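Local coordinates for protein argonaute (Methanocaldococcus jannaschii, PDB 5G5S) that uses short single-stranded DNA guides to bind complementary DNA strands and slice them, and may help defend the cell against invading genetic elements, at residues 314-326 and 339-351. Numbering follows the deposited sequence.
Sequences LLVKDVNKNPTKI and QNAKIYLPYDVPE
Lys-317 lays the end of its side chain across the ring of Tyr-347, a CH-pi contact with CE 3.7 Å from the ring centroid and NZ over the same face at cation-pi distance. The bend at chi2 (-69°) helps bring CD and CE of Lys-317 over that ring, and the bend at chi4 (71°) sets where NZ then points. The tyrosine reaches across the hairpin: its OH lies 3.2 Å from Pro-323 CB, the two side chains crossing at about a right angle, and also touches Leu-315 CB, while the backbone N of Val-316 meets the ring edge. On the other flank Tyr-344 packs CD1 against Val-316 CG2 at 3.6 Å, and Ile-326 sets CG1 over a face of the Tyr-344 ring. Between the two tyrosines the backbones form a single antiparallel bridge, a hydrogen-bonded pair in which Lys-317 N donates to Leu-345 O (2.8 Å) and Leu-345 N to Lys-317 O (2.7 Å). A beta hairpin of strands 314-317 and 323-326 is thus clasped by the irregular segment that runs into the Mid domain. Leu-345 CD1 comes 3.3 Å from Asp-318 O, where a type I turn starts. Within that turn region Asp-318 OD1 receives Asn-322 N from above the carboxylate plane, and more weakly Asn-320 N. Farther out, Tyr-490 OH hydrogen-bonds Tyr-344 O, Ile-492 packs against both Leu-315 and Tyr-347, and Tyr-347 and Asp-348 form a classic beta bulge opposite Lys-489.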
ATOM      1  N   LEU A 314       8.946 -21.698   8.357  1.00 77.89           N
ATOM      2  CA  LEU A 314       9.909 -21.174   7.416  1.00 75.53           C
ATOM      3  C   LEU A 314      11.089 -22.120   7.404  1.00 79.31           C
ATOM      4  O   LEU A 314      11.333 -22.826   8.388  1.00 80.67           O
ATOM      5  CB  LEU A 314      10.353 -19.749   7.824  1.00 73.92           C
ATOM      6  CG  LEU A 314       9.247 -18.686   7.940  1.00 78.24           C
ATOM      7  CD1 LEU A 314       9.670 -17.545   8.845  1.00 77.38           C
ATOM      8  CD2 LEU A 314       8.816 -18.168   6.579  1.00 80.02           C
ATOM      9  N   LEU A 315      11.805 -22.159   6.280  1.00 74.20           N
ATOM     10  CA  LEU A 315      12.994 -22.985   6.144  1.00 74.51           C
ATOM     11  C   LEU A 315      14.222 -22.102   6.010  1.00 77.39           C
ATOM     12  O   LEU A 315      14.188 -21.080   5.330  1.00 75.81           O
ATOM     13  CB  LEU A 315      12.878 -23.938   4.952  1.00 75.54           C
ATOM     14  CG  LEU A 315      11.886 -25.084   5.075  1.00 82.33           C
ATOM     15  CD1 LEU A 315      11.693 -25.757   3.737  1.00 83.41           C
ATOM     16  CD2 LEU A 315      12.344 -26.119   6.115  1.00 87.83           C
ATOM     17  N   VAL A 316      15.296 -22.501   6.673  1.00 76.28           N
ATOM     18  CA  VAL A 316      16.612 -21.857   6.705  1.00 75.94           C
ATOM     19  C   VAL A 316      17.637 -22.981   6.670  1.00 83.58           C
ATOM     20  O   VAL A 316      17.267 -24.136   6.893  1.00 85.52           O
ATOM     21  CB  VAL A 316      16.809 -20.984   7.976  1.00 78.87           C
ATOM     22  CG1 VAL A 316      16.165 -19.625   7.812  1.00 76.19           C
ATOM     23  CG2 VAL A 316      16.294 -21.679   9.234  1.00 80.11           C
ATOM     24  N   LYS A 317      18.916 -22.663   6.433  1.00 80.90           N
ATOM     25  CA  LYS A 317      19.937 -23.707   6.482  1.00 84.51           C
ATOM     26  C   LYS A 317      20.549 -23.752   7.886  1.00 90.84           C
ATOM     27  O   LYS A 317      20.487 -22.758   8.614  1.00 87.77           O
ATOM     28  CB  LYS A 317      21.024 -23.510   5.402  1.00 87.86           C
ATOM     29  CG  LYS A 317      20.507 -23.397   3.959  1.00 91.36           C
ATOM     30  CD  LYS A 317      19.918 -24.695   3.413  1.00 97.73           C
ATOM     31  CE  LYS A 317      19.798 -24.686   1.908  1.00107.92           C
ATOM     32  NZ  LYS A 317      21.128 -24.765   1.244  1.00120.94           N
ATOM     33  N   ASP A 318      21.084 -24.924   8.287  1.00 92.49           N
ATOM     34  CA  ASP A 318      21.774 -25.111   9.566  1.00 94.65           C
ATOM     35  C   ASP A 318      23.278 -24.954   9.309  1.00101.17           C
ATOM     36  O   ASP A 318      23.659 -24.588   8.198  1.00100.53           O
ATOM     37  CB  ASP A 318      21.428 -26.477  10.211  1.00 99.54           C
ATOM     38  CG  ASP A 318      21.592 -27.718   9.340  1.00115.92           C
ATOM     39  OD1 ASP A 318      22.541 -27.756   8.520  1.00119.13           O
ATOM     40  OD2 ASP A 318      20.788 -28.666   9.500  1.00122.53           O
ATOM     41  N   VAL A 319      24.136 -25.248  10.296  1.00101.53           N
ATOM     42  CA  VAL A 319      25.581 -25.110  10.102  1.00104.43           C
ATOM     43  C   VAL A 319      26.195 -26.055   9.020  1.00112.07           C
ATOM     44  O   VAL A 319      27.251 -25.744   8.462  1.00113.77           O
ATOM     45  CB  VAL A 319      26.351 -25.024  11.435  1.00110.44           C
ATOM     46  CG1 VAL A 319      26.790 -26.399  11.922  1.00114.68           C
ATOM     47  CG2 VAL A 319      27.529 -24.061  11.329  1.00111.43           C
ATOM     48  N   ASN A 320      25.487 -27.160   8.692  1.00109.42           N
ATOM     49  CA  ASN A 320      25.875 -28.143   7.671  1.00112.93           C
ATOM     50  C   ASN A 320      25.128 -27.894   6.340  1.00115.16           C
ATOM     51  O   ASN A 320      25.127 -28.759   5.454  1.00117.49           O
ATOM     52  CB  ASN A 320      25.618 -29.566   8.181  1.00117.46           C
ATOM     53  N   LYS A 321      24.509 -26.698   6.209  1.00106.88           N
ATOM     54  CA  LYS A 321      23.735 -26.241   5.048  1.00103.80           C
ATOM     55  C   LYS A 321      22.528 -27.147   4.700  1.00107.40           C
ATOM     56  O   LYS A 321      22.140 -27.244   3.529  1.00106.00           O
ATOM     57  CB  LYS A 321      24.637 -25.931   3.836  1.00107.57           C
ATOM     58  N   ASN A 322      21.919 -27.781   5.736  1.00104.10           N
ATOM     59  CA  ASN A 322      20.741 -28.641   5.593  1.00103.67           C
ATOM     60  C   ASN A 322      19.460 -27.908   6.062  1.00102.91           C
ATOM     61  O   ASN A 322      19.500 -27.241   7.101  1.00101.14           O
ATOM     62  CB  ASN A 322      20.929 -29.963   6.338  1.00108.21           C
ATOM     63  N   PRO A 323      18.329 -28.002   5.316  1.00 96.83           N
ATOM     64  CA  PRO A 323      17.105 -27.280   5.721  1.00 93.27           C
ATOM     65  C   PRO A 323      16.549 -27.639   7.101  1.00 98.13           C
ATOM     66  O   PRO A 323      16.544 -28.809   7.472  1.00100.19           O
ATOM     67  CB  PRO A 323      16.110 -27.614   4.603  1.00 94.49           C
ATOM     68  CG  PRO A 323      16.963 -27.983   3.438  1.00100.57           C
ATOM     69  CD  PRO A 323      18.120 -28.716   4.042  1.00 99.51           C
ATOM     70  N   THR A 324      16.079 -26.617   7.851  1.00 93.18           N
ATOM     71  CA  THR A 324      15.519 -26.741   9.203  1.00 93.32           C
ATOM     72  C   THR A 324      14.277 -25.871   9.375  1.00 93.66           C
ATOM     73  O   THR A 324      14.265 -24.724   8.925  1.00 89.91           O
ATOM     74  CB  THR A 324      16.544 -26.338  10.273  1.00102.55           C
ATOM     75  OG1 THR A 324      17.839 -26.171   9.693  1.00103.43           O
ATOM     76  CG2 THR A 324      16.579 -27.313  11.441  1.00103.63           C
ATOM     77  N   LYS A 325      13.251 -26.411  10.065  1.00 91.78           N
ATOM     78  CA  LYS A 325      11.989 -25.720  10.334  1.00 89.96           C
ATOM     79  C   LYS A 325      12.121 -24.677  11.437  1.00 93.73           C
ATOM     80  O   LYS A 325      12.602 -24.969  12.534  1.00 95.57           O
ATOM     81  CB  LYS A 325      10.854 -26.709  10.644  1.00 93.38           C
ATOM     82  CG  LYS A 325       9.896 -26.914   9.479  1.00 97.91           C
ATOM     83  CD  LYS A 325       9.212 -28.273   9.537  1.00110.11           C
ATOM     84  CE  LYS A 325       7.854 -28.239  10.201  1.00122.35           C
ATOM     85  NZ  LYS A 325       6.752 -28.329   9.207  1.00129.56           N
ATOM     86  N   ILE A 326      11.693 -23.454  11.115  1.00 87.68           N
ATOM     87  CA  ILE A 326      11.662 -22.278  11.975  1.00 86.33           C
ATOM     88  C   ILE A 326      10.236 -21.731  11.872  1.00 89.64           C
ATOM     89  O   ILE A 326       9.642 -21.815  10.800  1.00 89.68           O
ATOM     90  CB  ILE A 326      12.797 -21.292  11.537  1.00 87.80           C
ATOM     91  CG1 ILE A 326      13.992 -21.296  12.515  1.00 89.57           C
ATOM     92  CG2 ILE A 326      12.336 -19.873  11.141  1.00 86.20           C
ATOM     93  CD1 ILE A 326      13.729 -20.740  13.954  1.00102.91           C
ATOM     94  N   GLN A 339      25.475 -17.989  22.900  1.00110.31           N
ATOM     95  CA  GLN A 339      26.462 -18.972  22.428  1.00111.88           C
ATOM     96  C   GLN A 339      25.873 -20.377  22.230  1.00113.63           C
ATOM     97  O   GLN A 339      26.452 -21.184  21.498  1.00113.82           O
ATOM     98  CB  GLN A 339      27.648 -19.036  23.408  1.00117.81           C
ATOM     99  N   ASN A 340      24.743 -20.670  22.901  1.00108.08           N
ATOM    100  CA  ASN A 340      24.049 -21.957  22.835  1.00107.24           C
ATOM    101  C   ASN A 340      22.899 -21.964  21.821  1.00106.21           C
ATOM    102  O   ASN A 340      22.385 -23.039  21.490  1.00105.34           O
ATOM    103  CB  ASN A 340      23.566 -22.374  24.220  1.00109.01           C
ATOM    104  CG  ASN A 340      24.688 -22.550  25.206  1.00123.16           C
ATOM    105  OD1 ASN A 340      25.459 -23.511  25.139  1.00114.36           O
ATOM    106  ND2 ASN A 340      24.831 -21.599  26.115  1.00114.63           N
ATOM    107  N   ALA A 341      22.512 -20.769  21.319  1.00 99.12           N
ATOM    108  CA  ALA A 341      21.447 -20.599  20.324  1.00 95.33           C
ATOM    109  C   ALA A 341      21.871 -21.209  18.988  1.00 98.10           C
ATOM    110  O   ALA A 341      23.036 -21.073  18.594  1.00 99.53           O
ATOM    111  CB  ALA A 341      21.123 -19.125  20.144  1.00 93.46           C
ATOM    112  N   LYS A 342      20.933 -21.907  18.315  1.00 91.81           N
ATOM    113  CA  LYS A 342      21.173 -22.570  17.033  1.00 90.75           C
ATOM    114  C   LYS A 342      21.547 -21.565  15.937  1.00 91.03           C
ATOM    115  O   LYS A 342      20.843 -20.568  15.759  1.00 88.07           O
ATOM    116  CB  LYS A 342      19.961 -23.434  16.628  1.00 92.12           C
ATOM    117  CG  LYS A 342      20.222 -24.333  15.418  1.00109.44           C
ATOM    118  CD  LYS A 342      19.040 -25.247  15.097  1.00118.67           C
ATOM    119  CE  LYS A 342      19.141 -25.847  13.713  1.00121.40           C
ATOM    120  NZ  LYS A 342      20.112 -26.972  13.650  1.00128.96           N
ATOM    121  N   ILE A 343      22.678 -21.818  15.237  1.00 88.24           N
ATOM    122  CA  ILE A 343      23.174 -20.985  14.130  1.00 86.47           C
ATOM    123  C   ILE A 343      22.403 -21.329  12.852  1.00 88.19           C
ATOM    124  O   ILE A 343      22.372 -22.494  12.451  1.00 88.61           O
ATOM    125  CB  ILE A 343      24.717 -21.102  13.915  1.00 92.55           C
ATOM    126  CG1 ILE A 343      25.499 -20.763  15.203  1.00 95.17           C
ATOM    127  CG2 ILE A 343      25.191 -20.246  12.709  1.00 91.41           C
ATOM    128  CD1 ILE A 343      26.910 -21.236  15.232  1.00100.47           C
ATOM    129  N   TYR A 344      21.802 -20.305  12.217  1.00 82.59           N
ATOM    130  CA  TYR A 344      21.028 -20.412  10.982  1.00 80.32           C
ATOM    131  C   TYR A 344      21.734 -19.716   9.823  1.00 86.18           C
ATOM    132  O   TYR A 344      22.164 -18.562   9.958  1.00 85.93           O
ATOM    133  CB  TYR A 344      19.621 -19.835  11.172  1.00 77.68           C
ATOM    134  CG  TYR A 344      18.810 -20.528  12.243  1.00 78.90           C
ATOM    135  CD1 TYR A 344      18.466 -21.872  12.126  1.00 82.17           C
ATOM    136  CD2 TYR A 344      18.345 -19.831  13.353  1.00 78.60           C
ATOM    137  CE1 TYR A 344      17.699 -22.510  13.099  1.00 83.31           C
ATOM    138  CE2 TYR A 344      17.566 -20.455  14.324  1.00 80.38           C
ATOM    139  CZ  TYR A 344      17.243 -21.795  14.192  1.00 88.10           C
ATOM    140  OH  TYR A 344      16.470 -22.413  15.145  1.00 90.33           O
ATOM    141  N   LEU A 345      21.840 -20.421   8.678  1.00 83.15           N
ATOM    142  CA  LEU A 345      22.506 -19.930   7.468  1.00 82.56           C
ATOM    143  C   LEU A 345      21.539 -19.663   6.293  1.00 84.46           C
ATOM    144  O   LEU A 345      20.476 -20.296   6.219  1.00 83.19           O
ATOM    145  CB  LEU A 345      23.673 -20.861   7.070  1.00 86.36           C
ATOM    146  CG  LEU A 345      24.816 -21.024   8.106  1.00 93.43           C
ATOM    147  CD1 LEU A 345      25.759 -22.113   7.696  1.00 97.31           C
ATOM    148  CD2 LEU A 345      25.598 -19.721   8.300  1.00 95.44           C
ATOM    149  N   PRO A 346      21.856 -18.695   5.393  1.00 80.26           N
ATOM    150  CA  PRO A 346      20.923 -18.373   4.303  1.00 77.34           C
ATOM    151  C   PRO A 346      20.838 -19.404   3.188  1.00 81.72           C
ATOM    152  O   PRO A 346      21.803 -20.115   2.929  1.00 85.27           O
ATOM    153  CB  PRO A 346      21.457 -17.042   3.777  1.00 78.35           C
ATOM    154  CG  PRO A 346      22.906 -17.102   4.032  1.00 85.71           C
ATOM    155  CD  PRO A 346      23.042 -17.812   5.346  1.00 83.13           C
ATOM    156  N   TYR A 347      19.676 -19.465   2.526  1.00 75.99           N
ATOM    157  CA  TYR A 347      19.407 -20.351   1.390  1.00 76.73           C
ATOM    158  C   TYR A 347      20.212 -19.954   0.161  1.00 81.14           C
ATOM    159  O   TYR A 347      20.678 -20.837  -0.554  1.00 83.81           O
ATOM    160  CB  TYR A 347      17.905 -20.364   1.039  1.00 75.03           C
ATOM    161  CG  TYR A 347      17.205 -21.627   1.475  1.00 76.86           C
ATOM    162  CD1 TYR A 347      16.826 -21.815   2.802  1.00 78.29           C
ATOM    163  CD2 TYR A 347      16.941 -22.650   0.568  1.00 79.18           C
ATOM    164  CE1 TYR A 347      16.209 -22.994   3.217  1.00 80.74           C
ATOM    165  CE2 TYR A 347      16.308 -23.826   0.967  1.00 81.77           C
ATOM    166  CZ  TYR A 347      15.946 -23.995   2.295  1.00 88.64           C
ATOM    167  OH  TYR A 347      15.309 -25.142   2.697  1.00 89.74           O
ATOM    168  N   ASP A 348      20.352 -18.635  -0.098  1.00 79.12           N
ATOM    169  CA  ASP A 348      21.104 -18.104  -1.237  1.00 80.69           C
ATOM    170  C   ASP A 348      21.557 -16.665  -1.010  1.00 82.31           C
ATOM    171  O   ASP A 348      20.801 -15.848  -0.490  1.00 79.62           O
ATOM    172  CB  ASP A 348      20.290 -18.213  -2.552  1.00 83.12           C
ATOM    173  CG  ASP A 348      21.093 -17.979  -3.823  1.00100.59           C
ATOM    174  OD1 ASP A 348      22.214 -18.539  -3.936  1.00106.34           O
ATOM    175  OD2 ASP A 348      20.579 -17.285  -4.730  1.00105.19           O
ATOM    176  N   VAL A 349      22.795 -16.365  -1.420  1.00 80.77           N
ATOM    177  CA  VAL A 349      23.425 -15.043  -1.363  1.00 79.47           C
ATOM    178  C   VAL A 349      23.752 -14.668  -2.834  1.00 86.29           C
ATOM    179  O   VAL A 349      24.336 -15.505  -3.534  1.00 90.53           O
ATOM    180  CB  VAL A 349      24.697 -15.051  -0.457  1.00 85.51           C
ATOM    181  CG1 VAL A 349      25.405 -13.695  -0.470  1.00 84.73           C
ATOM    182  CG2 VAL A 349      24.361 -15.460   0.975  1.00 83.82           C
ATOM    183  N   PRO A 350      23.375 -13.463  -3.344  1.00 80.09           N
ATOM    184  CA  PRO A 350      23.685 -13.138  -4.752  1.00 81.94           C
ATOM    185  C   PRO A 350      25.180 -13.170  -5.056  1.00 91.84           C
ATOM    186  O   PRO A 350      25.977 -12.825  -4.182  1.00 92.08           O
ATOM    187  CB  PRO A 350      23.104 -11.731  -4.934  1.00 80.02           C
ATOM    188  CG  PRO A 350      22.110 -11.583  -3.842  1.00 80.28           C
ATOM    189  CD  PRO A 350      22.661 -12.349  -2.688  1.00 76.85           C
ATOM    190  N   GLU A 351      25.554 -13.609  -6.284  1.00 93.45           N
ATOM    191  CA  GLU A 351      26.939 -13.730  -6.758  1.00 98.86           C
ATOM    192  C   GLU A 351      27.742 -12.420  -6.656  1.00104.92           C
ATOM    193  O   GLU A 351      28.952 -12.464  -6.417  1.00108.08           O
ATOM    194  CB  GLU A 351      26.977 -14.278  -8.189  1.00103.92           C
TER